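Local atomic coordinates of lipoprotein (Klebsiella pneumoniae subsp. pneumoniae, PDB entry 4HWM), a protein that is of unknown function but belongs to the YedD-like family of bacterial lipoproteins, probably tethered to the membrane through a lipid at its N-terminus. Residues A[46-56]-A[107-118]. Residues are numbered along the deposited sequence; the frame is centred on the assembly and turned at random. Where two conformers were deposited one is given.
Sequences TKEGDTFDCRQ and TPECEKAWAKAR
Phe-52 and Trp-114 make the main apolar contact where helix 108-118 lies against the outside of an eight-stranded antiparallel beta-barrel, running roughly against strand 50-56 at 141°. Trp-114 CA sits over one face of the Phe-52 ring, 4.0 Å from its centroid, a CH-pi contact. The two aromatic planes are inclined at 47°, and Phe-52 CB presses on Trp-114 CE3 at 3.6 Å. Phe-52 turns its CG away from the backbone N (chi1 -163°), which lays the ring along the helix: CZ meets Ala-113 CB and CE1 meets Ala-117 CB, while Cys-110 SG stands at the ring edge. Ile-44 of strand 40-45 and Ala-62 and Pro-64 of strand 60-70 also touch the Phe-52 side chain.

Nearer the start of the helix, Cys-54 and Cys-110 are the pair seen joined by a disulfide in this protein; Cys-110 was modelled in two conformers. Thr-107 is the N-cap, its OG1 accepting from Cys-110 N at 3.3 Å. At the other end, Thr-46 CG2 touches Trp-114 CZ2 at 3.8 Å, and Arg-118 CD lies over a face of the indole. One water ties these ends together: it accepts from Thr-46 OG1 and, in the guanidinium plane, from Arg-118 NH1, and donates to Glu-48 OE1 and, at 2.7 Å, to Asp-50 OD2.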
# COMPACT_ATOMS: atom_id res chain seq x y z
N THR A 46 -3.58 7.21 1.02
CA THR A 46 -4.20 8.47 1.50
C THR A 46 -4.86 9.18 0.31
O THR A 46 -4.54 8.90 -0.86
CB THR A 46 -3.22 9.41 2.16
OG1 THR A 46 -2.39 10.01 1.17
CG2 THR A 46 -2.38 8.69 3.24
N LYS A 47 -5.72 10.16 0.62
CA LYS A 47 -6.38 10.87 -0.48
C LYS A 47 -5.36 11.59 -1.37
O LYS A 47 -5.55 11.66 -2.59
CB LYS A 47 -7.49 11.81 0.03
CG LYS A 47 -7.04 13.05 0.80
CD LYS A 47 -8.23 14.01 1.07
CE LYS A 47 -7.77 15.30 1.73
NZ LYS A 47 -7.06 15.09 3.03
N GLU A 48 -4.28 12.08 -0.79
CA GLU A 48 -3.23 12.78 -1.54
C GLU A 48 -2.33 11.86 -2.34
O GLU A 48 -1.52 12.33 -3.15
CB GLU A 48 -2.39 13.63 -0.57
CG GLU A 48 -3.19 14.75 0.11
CD GLU A 48 -3.92 14.32 1.37
OE1 GLU A 48 -3.76 13.15 1.82
OE2 GLU A 48 -4.67 15.16 1.93
N GLY A 49 -2.43 10.54 -2.13
CA GLY A 49 -1.61 9.60 -2.89
C GLY A 49 -0.37 9.11 -2.19
O GLY A 49 0.45 8.46 -2.82
N ASP A 50 -0.22 9.38 -0.89
CA ASP A 50 0.84 8.71 -0.13
C ASP A 50 0.37 7.28 0.16
O ASP A 50 -0.82 7.02 0.34
CB ASP A 50 1.16 9.43 1.14
CG ASP A 50 1.82 10.76 0.91
OD1 ASP A 50 3.00 10.79 0.58
OD2 ASP A 50 1.14 11.80 1.05
N THR A 51 1.32 6.35 0.20
CA THR A 51 0.99 4.97 0.45
C THR A 51 1.89 4.36 1.50
O THR A 51 2.96 4.89 1.83
CB THR A 51 1.10 4.15 -0.82
OG1 THR A 51 2.48 4.05 -1.18
CG2 THR A 51 0.24 4.75 -1.99
N PHE A 52 1.47 3.19 1.97
CA PHE A 52 2.27 2.42 2.93
C PHE A 52 1.97 0.96 2.72
O PHE A 52 0.81 0.54 2.82
CB PHE A 52 1.89 2.83 4.35
CG PHE A 52 2.89 2.44 5.41
CD1 PHE A 52 4.16 2.97 5.41
CD2 PHE A 52 2.55 1.54 6.41
CE1 PHE A 52 5.05 2.65 6.42
CE2 PHE A 52 3.44 1.19 7.39
CZ PHE A 52 4.70 1.72 7.38
N ASP A 53 3.02 0.19 2.41
CA ASP A 53 2.91 -1.24 2.06
C ASP A 53 3.51 -1.99 3.25
O ASP A 53 4.70 -1.83 3.49
CB ASP A 53 3.68 -1.48 0.76
CG ASP A 53 3.75 -2.94 0.33
OD1 ASP A 53 3.69 -3.83 1.18
OD2 ASP A 53 3.89 -3.16 -0.88
N CYS A 54 2.67 -2.72 4.00
CA CYS A 54 3.10 -3.35 5.26
C CYS A 54 2.74 -4.80 5.21
O CYS A 54 1.57 -5.14 5.06
CB CYS A 54 2.43 -2.65 6.44
SG CYS A 54 2.94 -3.23 8.04
N ARG A 55 3.73 -5.67 5.30
CA ARG A 55 3.52 -7.11 5.21
C ARG A 55 4.11 -7.75 6.44
O ARG A 55 5.14 -7.32 6.92
CB ARG A 55 4.16 -7.64 3.96
CG ARG A 55 3.67 -6.89 2.74
CD ARG A 55 4.18 -7.47 1.50
NE ARG A 55 4.08 -6.54 0.38
CZ ARG A 55 4.18 -6.85 -0.90
NH1 ARG A 55 4.42 -8.10 -1.29
NH2 ARG A 55 4.11 -5.88 -1.80
N GLN A 56 3.46 -8.77 6.96
CA GLN A 56 3.87 -9.34 8.23
C GLN A 56 3.62 -10.84 8.29
O GLN A 56 2.63 -11.36 7.77
CB GLN A 56 3.14 -8.67 9.38
CG GLN A 56 1.65 -8.80 9.36
CD GLN A 56 1.01 -7.99 10.43
OE1 GLN A 56 1.01 -8.39 11.62
NE2 GLN A 56 0.44 -6.86 10.05
N THR A 107 -3.87 -3.81 11.18
CA THR A 107 -3.23 -4.47 12.35
C THR A 107 -2.50 -3.43 13.17
O THR A 107 -2.08 -2.40 12.65
CB THR A 107 -2.19 -5.54 11.99
OG1 THR A 107 -1.13 -4.96 11.21
CG2 THR A 107 -2.85 -6.65 11.19
N PRO A 108 -2.38 -3.65 14.49
CA PRO A 108 -1.67 -2.68 15.31
C PRO A 108 -0.25 -2.41 14.84
O PRO A 108 0.22 -1.29 14.93
CB PRO A 108 -1.70 -3.32 16.70
CG PRO A 108 -2.95 -4.04 16.69
CD PRO A 108 -3.02 -4.67 15.33
N GLU A 109 0.41 -3.45 14.34
CA GLU A 109 1.78 -3.19 14.00
C GLU A 109 1.88 -2.37 12.69
O GLU A 109 2.79 -1.56 12.65
CB GLU A 109 2.69 -4.43 14.09
CG GLU A 109 2.19 -5.62 13.36
CD GLU A 109 1.37 -6.50 14.25
OE1 GLU A 109 0.35 -6.03 14.82
OE2 GLU A 109 1.73 -7.67 14.38
N CYS A 110 0.94 -2.49 11.76
CA CYS A 110 0.91 -1.62 10.58
C CYS A 110 0.57 -0.19 11.01
O CYS A 110 1.18 0.76 10.55
CB CYS A 110 -0.13 -2.08 9.56
SG CYS A 110 -0.09 -1.21 7.98
N GLU A 111 -0.42 -0.07 11.89
CA GLU A 111 -0.81 1.26 12.40
C GLU A 111 0.37 1.98 13.04
O GLU A 111 0.62 3.18 12.78
CB GLU A 111 -1.84 1.14 13.51
CG GLU A 111 -3.14 0.67 13.13
CD GLU A 111 -4.14 0.84 14.28
OE1 GLU A 111 -3.84 0.59 15.48
OE2 GLU A 111 -5.26 1.22 13.97
N LYS A 112 1.11 1.26 13.89
CA LYS A 112 2.26 1.84 14.60
C LYS A 112 3.38 2.23 13.65
O LYS A 112 3.95 3.30 13.75
CB LYS A 112 2.82 0.87 15.67
CG LYS A 112 2.02 0.81 16.96
CD LYS A 112 2.38 -0.44 17.79
CE LYS A 112 1.66 -0.42 19.14
NZ LYS A 112 1.60 -1.76 19.80
N ALA A 113 3.68 1.34 12.71
CA ALA A 113 4.75 1.59 11.74
C ALA A 113 4.40 2.81 10.87
O ALA A 113 5.25 3.64 10.60
CB ALA A 113 5.01 0.36 10.88
N TRP A 114 3.14 2.92 10.49
CA TRP A 114 2.67 4.06 9.68
C TRP A 114 2.79 5.36 10.45
O TRP A 114 3.32 6.35 9.93
CB TRP A 114 1.22 3.80 9.30
CG TRP A 114 0.42 4.91 8.69
CD1 TRP A 114 -0.78 5.37 9.14
CD2 TRP A 114 0.70 5.63 7.50
NE1 TRP A 114 -1.25 6.33 8.31
CE2 TRP A 114 -0.39 6.48 7.26
CE3 TRP A 114 1.73 5.60 6.58
CZ2 TRP A 114 -0.45 7.35 6.17
CZ3 TRP A 114 1.67 6.45 5.49
CH2 TRP A 114 0.57 7.29 5.28
N ALA A 115 2.35 5.37 11.71
CA ALA A 115 2.41 6.59 12.50
C ALA A 115 3.87 7.05 12.65
O ALA A 115 4.18 8.23 12.56
CB ALA A 115 1.74 6.38 13.86
N LYS A 116 4.76 6.09 12.83
CA LYS A 116 6.20 6.33 13.01
C LYS A 116 6.82 6.94 11.75
O LYS A 116 7.56 7.91 11.80
CB LYS A 116 6.85 4.99 13.40
CG LYS A 116 8.35 4.90 13.41
CD LYS A 116 8.82 3.89 14.45
CE LYS A 116 8.23 2.55 14.21
NZ LYS A 116 8.75 1.87 12.99
N ALA A 117 6.48 6.35 10.61
CA ALA A 117 7.00 6.83 9.34
C ALA A 117 6.50 8.25 9.10
O ALA A 117 7.26 9.18 8.72
CB ALA A 117 6.58 5.90 8.21
N ARG A 118 5.21 8.44 9.28
CA ARG A 118 4.58 9.73 9.04
C ARG A 118 5.13 10.86 9.91
O ARG A 118 5.12 12.02 9.49
CB ARG A 118 3.07 9.65 9.18
CG ARG A 118 2.39 9.32 7.91
CD ARG A 118 0.89 9.49 7.98
NE ARG A 118 0.25 10.80 7.80
CZ ARG A 118 -0.15 11.38 6.64
NH1 ARG A 118 0.13 10.93 5.38
NH2 ARG A 118 -0.82 12.53 6.75
O HOH W 1 -1.01 11.96 2.60